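PDB 3K12: uncharacterized protein A6V7T0 from Pseudomonas aeruginosa, which is of unknown function but belongs to the YjgF-like family and forms a trimer of small alpha/beta subunits. Local coordinates for residues 34-46 with 101-113. Sequence-based numbering, arbitrary orientation. Where two conformers were deposited one is given.
Sequences DIQDQTRQILENI and DPRWRVEMIVVAA
Val-106 CG1 fills a hollow on the surface of helix 35-46, 3.5 Å from Ile-42 CD1 and 3.8 Å from Ile-35 CD1, with Thr-39 OG1 on its wall. A chi1 of 63° sets CG1 between the backbone N and the carbonyl carbon, on the side facing the helix. The next inward residue, selenomethionine Met-108, is extended beyond CG and slides between helix side chains: SE rests 3.8 Å from Ile-42 CG2 and close to Leu-43 CD2, while CE touches Thr-39 CG2, the two side chains crossing at about a right angle. Farther along, Ile-46 CD1 meets Val-110 CG2 at 3.7 Å. Helix and strand axes approach to 8.9 Å with their directions 24° apart, consistent with alternate strand residues following one helix face.

At the other end the Gln-38 amide bridges to the loop before the strand. Its OE1 accepts from Arg-105 N (2.9 Å, N-H...O 171°), and NE2 donates to Arg-103 O (3.2 Å), which lies in the amide plane, and to Gly-33 O; accepting at one end and donating at the other fixes the flip of the amide. A water also donates to OE1 and to Val-106 O. Arg-105 runs extended across this amide, CD reaching Ile-35 N at 3.4 Å, before NH1 forms a salt bridge with Asp-72.

In this helix-on-sheet packing of the YjgF-like fold, the helix covers strand 106-113, which lies between strands 20-26 and 60-67; helix 73-83 packs alongside through Thr-39 and Leu-43, and Glu-107 and Ile-109, pointing away from the helix, pack on Ala-93 of the second subunit.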
ATOM      1  N   ASP D  34      13.974  20.896   1.026  1.00 26.85           N
ATOM      2  CA  ASP D  34      13.248  20.702  -0.227  1.00 25.89           C
ATOM      3  C   ASP D  34      12.963  19.219  -0.462  1.00 24.08           C
ATOM      4  O   ASP D  34      13.359  18.364   0.344  1.00 23.52           O
ATOM      5  CB  ASP D  34      14.010  21.316  -1.436  1.00 26.65           C
ATOM      6  CG  ASP D  34      15.424  20.765  -1.630  1.00 28.56           C
ATOM      7  OD1 ASP D  34      15.738  19.612  -1.279  1.00 27.35           O
ATOM      8  OD2 ASP D  34      16.254  21.507  -2.211  1.00 31.43           O
ATOM      9  N   ILE D  35      12.301  18.914  -1.575  1.00 21.82           N
ATOM     10  CA  ILE D  35      11.926  17.522  -1.853  1.00 20.85           C
ATOM     11  C   ILE D  35      13.136  16.607  -1.933  1.00 20.91           C
ATOM     12  O   ILE D  35      13.095  15.474  -1.445  1.00 19.97           O
ATOM     13  CB  ILE D  35      11.012  17.380  -3.098  1.00 20.07           C
ATOM     14  CG1 ILE D  35      10.663  15.899  -3.356  1.00 18.65           C
ATOM     15  CG2 ILE D  35      11.643  18.028  -4.341  1.00 21.67           C
ATOM     16  CD1 ILE D  35       9.707  15.309  -2.316  1.00 15.36           C
ATOM     17  N   GLN D  36      14.226  17.080  -2.542  1.00 20.36           N
ATOM     18  CA  GLN D  36      15.402  16.257  -2.699  1.00 20.32           C
ATOM     19  C   GLN D  36      15.980  15.900  -1.332  1.00 20.15           C
ATOM     20  O   GLN D  36      16.357  14.738  -1.065  1.00 20.09           O
ATOM     21  CB  GLN D  36      16.467  16.976  -3.541  1.00 20.66           C
ATOM     22  CG  GLN D  36      16.138  17.059  -5.038  1.00 22.59           C
ATOM     23  CD  GLN D  36      15.522  18.374  -5.483  1.00 24.70           C
ATOM     24  OE1 GLN D  36      15.619  18.718  -6.666  1.00 30.46           O
ATOM     25  NE2 GLN D  36      14.874  19.107  -4.569  1.00 22.55           N
ATOM     26  N   ASP D  37      16.064  16.913  -0.479  1.00 20.70           N
ATOM     27  CA  ASP D  37      16.603  16.732   0.867  1.00 21.55           C
ATOM     28  C   ASP D  37      15.739  15.726   1.638  1.00 20.19           C
ATOM     29  O   ASP D  37      16.272  14.788   2.239  1.00 20.86           O
ATOM     30  CB  ASP D  37      16.691  18.081   1.593  1.00 22.92           C
ATOM     31  CG  ASP D  37      17.160  17.951   3.042  1.00 26.41           C
ATOM     32  OD1 ASP D  37      18.196  17.301   3.284  1.00 33.28           O
ATOM     33  OD2 ASP D  37      16.490  18.502   3.943  1.00 32.88           O
ATOM     34  N   GLN D  38      14.423  15.905   1.576  1.00 18.61           N
ATOM     35  CA  GLN D  38      13.498  15.037   2.334  1.00 17.62           C
ATOM     36  C   GLN D  38      13.507  13.609   1.823  1.00 17.65           C
ATOM     37  O   GLN D  38      13.512  12.657   2.614  1.00 16.54           O
ATOM     38  CB  GLN D  38      12.097  15.589   2.330  1.00 17.35           C
ATOM     39  CG  GLN D  38      11.995  16.929   3.051  1.00 18.04           C
ATOM     40  CD  GLN D  38      10.592  17.291   3.464  1.00 20.45           C
ATOM     41  OE1 GLN D  38       9.724  16.418   3.602  1.00 19.05           O
ATOM     42  NE2 GLN D  38      10.354  18.583   3.702  1.00 19.82           N
ATOM     43  N   THR D  39      13.589  13.458   0.506  1.00 16.29           N
ATOM     44  CA  THR D  39      13.651  12.146  -0.121  1.00 15.69           C
ATOM     45  C   THR D  39      14.938  11.412   0.298  1.00 16.17           C
ATOM     46  O   THR D  39      14.925  10.222   0.621  1.00 15.34           O
ATOM     47  CB  THR D  39      13.534  12.251  -1.659  1.00 15.07           C
ATOM     48  OG1 THR D  39      12.288  12.891  -1.988  1.00 16.77           O
ATOM     49  CG2 THR D  39      13.577  10.868  -2.299  1.00 15.75           C
ATOM     50  N   ARG D  40      16.071  12.137   0.298  1.00 17.02           N
ATOM     51  CA  ARG D  40      17.339  11.538   0.708  1.00 18.15           C
ATOM     52  C   ARG D  40      17.273  11.090   2.167  1.00 16.67           C
ATOM     53  O   ARG D  40      17.716   9.994   2.482  1.00 17.85           O
ATOM     54  CB  ARG D  40      18.456  12.575   0.622  1.00 18.99           C
ATOM     55  CG  ARG D  40      18.693  13.138  -0.730  1.00 22.35           C
ATOM     56  CD  ARG D  40      19.663  14.372  -0.719  1.00 25.15           C
ATOM     57  NE  ARG D  40      19.898  14.718  -2.115  1.00 25.04           N
ATOM     58  CZ  ARG D  40      20.559  13.902  -2.940  1.00 24.56           C
ATOM     59  NH1 ARG D  40      20.705  14.191  -4.219  1.00 26.52           N
ATOM     60  NH2 ARG D  40      21.072  12.786  -2.453  1.00 27.04           N
ATOM     61  N   GLN D  41      16.772  11.964   3.036  1.00 16.44           N
ATOM     62  CA  GLN D  41      16.624  11.625   4.469  1.00 16.11           C
ATOM     63  C   GLN D  41      15.829  10.332   4.660  1.00 15.38           C
ATOM     64  O   GLN D  41      16.222   9.456   5.444  1.00 15.54           O
ATOM     65  CB  GLN D  41      15.929  12.718   5.263  1.00 16.54           C
ATOM     66  CG  GLN D  41      16.765  13.982   5.522  1.00 19.56           C
ATOM     67  CD  GLN D  41      15.956  15.009   6.270  1.00 20.72           C
ATOM     68  OE1 GLN D  41      15.471  14.750   7.376  1.00 21.48           O
ATOM     69  NE2 GLN D  41      15.759  16.181   5.655  1.00 25.47           N
ATOM     70  N   ILE D  42      14.709  10.233   3.941  1.00 14.31           N
ATOM     71  CA  ILE D  42      13.829   9.075   4.037  1.00 13.82           C
ATOM     72  C   ILE D  42      14.516   7.832   3.513  1.00 11.98           C
ATOM     73  O   ILE D  42      14.508   6.804   4.175  1.00 12.19           O
ATOM     74  CB  ILE D  42      12.507   9.343   3.301  1.00 13.22           C
ATOM     75  CG1 ILE D  42      11.654  10.360   4.075  1.00 13.52           C
ATOM     76  CG2 ILE D  42      11.731   8.019   3.068  1.00 15.36           C
ATOM     77  CD1 ILE D  42      10.583  10.999   3.229  1.00 16.45           C
ATOM     78  N   LEU D  43      15.118   7.907   2.318  1.00 12.07           N
ATOM     79  CA  LEU D  43      15.791   6.755   1.788  1.00 13.53           C
ATOM     80  C   LEU D  43      16.967   6.330   2.648  1.00 13.04           C
ATOM     81  O   LEU D  43      17.244   5.131   2.760  1.00 13.10           O
ATOM     82  CB  LEU D  43      16.228   6.977   0.333  1.00 13.45           C
ATOM     83  CG  LEU D  43      15.047   7.102  -0.657  1.00 13.76           C
ATOM     84  CD1 LEU D  43      15.578   7.654  -1.999  1.00 16.33           C
ATOM     85  CD2 LEU D  43      14.423   5.750  -0.889  1.00 15.53           C
ATOM     86  N   GLU D  44      17.663   7.308   3.262  1.00 14.71           N
ATOM     87  CA  GLU D  44      18.739   6.908   4.167  0.50 15.06           C
ATOM     88  C   GLU D  44      18.218   6.184   5.408  1.00 14.69           C
ATOM     89  O   GLU D  44      18.825   5.189   5.834  1.00 15.02           O
ATOM     90  CB  GLU D  44      19.621   8.067   4.597  0.50 15.95           C
ATOM     91  CG  GLU D  44      20.640   7.561   5.591  0.50 16.41           C
ATOM     92  CD  GLU D  44      21.742   8.520   5.869  0.50 20.64           C
ATOM     93  OE1 GLU D  44      22.912   8.075   5.850  0.50 17.83           O
ATOM     94  OE2 GLU D  44      21.425   9.697   6.122  0.50 22.95           O
ATOM     95  N   ASN D  45      17.109   6.650   5.974  1.00 14.15           N
ATOM     96  CA  ASN D  45      16.574   5.962   7.151  1.00 13.86           C
ATOM     97  C   ASN D  45      16.071   4.560   6.784  1.00 12.66           C
ATOM     98  O   ASN D  45      16.272   3.587   7.536  1.00 12.40           O
ATOM     99  CB  ASN D  45      15.446   6.750   7.813  1.00 14.39           C
ATOM    100  CG  ASN D  45      15.161   6.244   9.229  1.00 17.75           C
ATOM    101  OD1 ASN D  45      16.082   6.200  10.073  1.00 21.00           O
ATOM    102  ND2 ASN D  45      13.908   5.843   9.504  1.00 20.37           N
ATOM    103  N   ILE D  46      15.456   4.421   5.598  1.00 12.88           N
ATOM    104  CA  ILE D  46      15.119   3.091   5.098  1.00 13.17           C
ATOM    105  C   ILE D  46      16.339   2.185   4.988  1.00 12.65           C
ATOM    106  O   ILE D  46      16.312   1.019   5.359  1.00 14.31           O
ATOM    107  CB  ILE D  46      14.312   3.182   3.771  1.00 13.25           C
ATOM    108  CG1 ILE D  46      12.917   3.777   4.052  1.00 13.61           C
ATOM    109  CG2 ILE D  46      14.162   1.833   3.098  1.00 14.30           C
ATOM    110  CD1 ILE D  46      12.252   4.411   2.816  1.00 14.14           C
ATOM    111  N   ASP D 101       1.512  16.288   8.689  1.00 19.15           N
ATOM    112  CA  ASP D 101       2.292  17.498   8.981  1.00 20.30           C
ATOM    113  C   ASP D 101       2.491  18.241   7.667  1.00 20.51           C
ATOM    114  O   ASP D 101       3.019  17.678   6.710  1.00 19.34           O
ATOM    115  CB  ASP D 101       3.643  17.115   9.576  1.00 20.28           C
ATOM    116  CG  ASP D 101       4.398  18.296  10.147  1.00 22.65           C
ATOM    117  OD1 ASP D 101       4.460  19.346   9.486  1.00 22.71           O
ATOM    118  OD2 ASP D 101       4.949  18.154  11.250  1.00 26.11           O
ATOM    119  N   PRO D 102       2.060  19.509   7.596  1.00 21.44           N
ATOM    120  CA  PRO D 102       2.138  20.255   6.335  1.00 21.85           C
ATOM    121  C   PRO D 102       3.571  20.494   5.853  1.00 21.56           C
ATOM    122  O   PRO D 102       3.771  20.840   4.687  1.00 23.42           O
ATOM    123  CB  PRO D 102       1.440  21.592   6.669  1.00 22.21           C
ATOM    124  CG  PRO D 102       0.532  21.240   7.822  1.00 24.33           C
ATOM    125  CD  PRO D 102       1.364  20.283   8.641  1.00 21.69           C
ATOM    126  N   ARG D 103       4.556  20.284   6.725  1.00 20.84           N
ATOM    127  CA  ARG D 103       5.957  20.455   6.360  1.00 20.78           C
ATOM    128  C   ARG D 103       6.509  19.267   5.560  1.00 19.95           C
ATOM    129  O   ARG D 103       7.514  19.405   4.885  1.00 20.88           O
ATOM    130  CB  ARG D 103       6.853  20.652   7.590  1.00 21.17           C
ATOM    131  CG  ARG D 103       6.640  21.958   8.367  1.00 22.87           C
ATOM    132  CD  ARG D 103       7.441  21.944   9.695  1.00 25.09           C
ATOM    133  NE  ARG D 103       7.106  20.781  10.524  1.00 26.77           N
ATOM    134  CZ  ARG D 103       7.862  20.272  11.494  1.00 27.18           C
ATOM    135  NH1 ARG D 103       9.040  20.812  11.808  1.00 27.43           N
ATOM    136  NH2 ARG D 103       7.435  19.202  12.155  1.00 27.01           N
ATOM    137  N   TRP D 104       5.864  18.101   5.665  1.00 19.44           N
ATOM    138  CA  TRP D 104       6.336  16.905   4.981  1.00 18.90           C
ATOM    139  C   TRP D 104       6.031  16.996   3.496  1.00 18.26           C
ATOM    140  O   TRP D 104       4.884  17.242   3.126  1.00 19.92           O
ATOM    141  CB  TRP D 104       5.593  15.691   5.530  1.00 18.47           C
ATOM    142  CG  TRP D 104       5.876  15.410   6.984  1.00 18.41           C
ATOM    143  CD1 TRP D 104       6.930  15.870   7.735  1.00 19.86           C
ATOM    144  CD2 TRP D 104       5.097  14.586   7.846  1.00 19.55           C
ATOM    145  NE1 TRP D 104       6.843  15.379   9.022  1.00 19.35           N
ATOM    146  CE2 TRP D 104       5.726  14.586   9.113  1.00 18.65           C
ATOM    147  CE3 TRP D 104       3.928  13.839   7.674  1.00 19.35           C
ATOM    148  CZ2 TRP D 104       5.216  13.867  10.197  1.00 20.71           C
ATOM    149  CZ3 TRP D 104       3.418  13.127   8.765  1.00 19.19           C
ATOM    150  CH2 TRP D 104       4.057  13.158  10.000  1.00 19.80           C
ATOM    151  N   ARG D 105       7.040  16.791   2.652  1.00 17.73           N
ATOM    152  CA  ARG D 105       6.832  16.895   1.211  1.00 17.22           C
ATOM    153  C   ARG D 105       6.579  15.510   0.630  1.00 16.80           C
ATOM    154  O   ARG D 105       6.075  15.398  -0.493  1.00 17.01           O
ATOM    155  CB  ARG D 105       8.049  17.539   0.514  1.00 17.68           C
ATOM    156  CG  ARG D 105       8.221  19.023   0.860  1.00 19.05           C
ATOM    157  CD  ARG D 105       9.449  19.640   0.196  1.00 20.58           C
ATOM    158  NE  ARG D 105       9.475  21.075   0.514  1.00 22.83           N
ATOM    159  CZ  ARG D 105       8.777  22.015  -0.120  1.00 24.24           C
ATOM    160  NH1 ARG D 105       8.019  21.731  -1.174  1.00 25.45           N
ATOM    161  NH2 ARG D 105       8.851  23.277   0.297  1.00 26.30           N
ATOM    162  N   VAL D 106       6.905  14.470   1.393  1.00 15.85           N
ATOM    163  CA  VAL D 106       6.777  13.111   0.882  1.00 15.58           C
ATOM    164  C   VAL D 106       6.779  12.125   2.049  1.00 15.20           C
ATOM    165  O   VAL D 106       7.361  12.372   3.109  1.00 14.33           O
ATOM    166  CB  VAL D 106       7.906  12.765  -0.141  1.00 15.38           C
ATOM    167  CG1 VAL D 106       9.297  12.799   0.498  1.00 16.32           C
ATOM    168  CG2 VAL D 106       7.622  11.427  -0.851  1.00 18.11           C
ATOM    169  N   GLU D 107       6.101  11.003   1.843  1.00 14.50           N
ATOM    170  CA  GLU D 107       6.076   9.925   2.803  1.00 14.25           C
ATOM    171  C   GLU D 107       6.151   8.626   2.026  1.00 13.54           C
ATOM    172  O   GLU D 107       5.511   8.506   0.976  1.00 14.62           O
ATOM    173  CB  GLU D 107       4.801   9.984   3.634  1.00 14.86           C
ATOM    174  CG  GLU D 107       4.693   8.844   4.667  1.00 16.30           C
ATOM    175  CD  GLU D 107       3.616   9.066   5.739  1.00 19.93           C
ATOM    176  OE1 GLU D 107       3.400   8.127   6.564  1.00 21.73           O
ATOM    177  OE2 GLU D 107       3.006  10.151   5.791  1.00 20.98           O
HETATM  178  N   MSE D 108       6.941   7.674   2.509  1.00 12.09           N
HETATM  179  CA  MSE D 108       7.111   6.375   1.831  1.00 12.26           C
HETATM  180  C   MSE D 108       6.741   5.244   2.764  1.00 12.58           C
HETATM  181  O   MSE D 108       6.981   5.318   3.989  1.00 13.63           O
HETATM  182  CB  MSE D 108       8.544   6.182   1.415  1.00 12.68           C
HETATM  183  CG  MSE D 108       8.903   7.130   0.277  1.00 14.65           C
HETATM  184 SE   MSE D 108      10.670   6.758  -0.411  1.00 20.46          SE
HETATM  185  CE  MSE D 108      10.874   8.269  -1.601  1.00 21.36           C
ATOM    186  N   ILE D 109       6.208   4.174   2.177  1.00 11.34           N
ATOM    187  CA  ILE D 109       5.811   2.958   2.906  1.00 11.32           C
ATOM    188  C   ILE D 109       6.416   1.774   2.169  1.00 10.86           C
ATOM    189  O   ILE D 109       6.291   1.682   0.935  1.00 11.19           O
ATOM    190  CB  ILE D 109       4.265   2.784   2.930  1.00 11.00           C
ATOM    191  CG1 ILE D 109       3.573   4.096   3.283  1.00 13.72           C
ATOM    192  CG2 ILE D 109       3.889   1.666   3.923  1.00 13.21           C
ATOM    193  CD1 ILE D 109       2.047   4.121   2.934  1.00 16.10           C
ATOM    194  N   VAL D 110       7.085   0.887   2.873  1.00 10.72           N
ATOM    195  CA  VAL D 110       7.970  -0.064   2.229  1.00 11.00           C
ATOM    196  C   VAL D 110       7.699  -1.522   2.587  1.00 10.91           C
ATOM    197  O   VAL D 110       7.443  -1.843   3.759  1.00 11.88           O
ATOM    198  CB  VAL D 110       9.424   0.239   2.644  1.00 11.40           C
ATOM    199  CG1 VAL D 110      10.413  -0.754   2.050  1.00 12.94           C
ATOM    200  CG2 VAL D 110       9.784   1.682   2.269  1.00 13.32           C
ATOM    201  N   VAL D 111       7.755  -2.382   1.588  1.00 10.36           N
ATOM    202  CA  VAL D 111       7.899  -3.821   1.781  1.00 10.26           C
ATOM    203  C   VAL D 111       9.189  -4.270   1.108  1.00 10.48           C
ATOM    204  O   VAL D 111       9.470  -3.850  -0.036  1.00 10.59           O
ATOM    205  CB  VAL D 111       6.700  -4.610   1.192  1.00  9.93           C
ATOM    206  CG1 VAL D 111       6.851  -6.088   1.475  1.00 11.03           C
ATOM    207  CG2 VAL D 111       5.424  -4.120   1.829  1.00 12.18           C
ATOM    208  N   ALA D 112       9.986  -5.083   1.812  1.00 10.13           N
ATOM    209  CA  ALA D 112      11.291  -5.509   1.310  1.00 10.24           C
ATOM    210  C   ALA D 112      11.523  -6.977   1.625  1.00 11.34           C
ATOM    211  O   ALA D 112      10.799  -7.583   2.426  1.00 11.56           O
ATOM    212  CB  ALA D 112      12.402  -4.638   1.924  1.00 11.61           C
ATOM    213  N   ALA D 113      12.509  -7.564   0.974  1.00 13.24           N
ATOM    214  CA  ALA D 113      12.945  -8.923   1.297  1.00 14.52           C
ATOM    215  C   ALA D 113      14.175  -8.892   2.188  1.00 15.92           C
ATOM    216  O   ALA D 113      14.898  -7.895   2.261  1.00 16.52           O
ATOM    217  CB  ALA D 113      13.237  -9.693   0.029  1.00 16.03           C
TER
HETATM  218  O   HOH W   1       8.923  14.059   4.745  1.00 18.60           O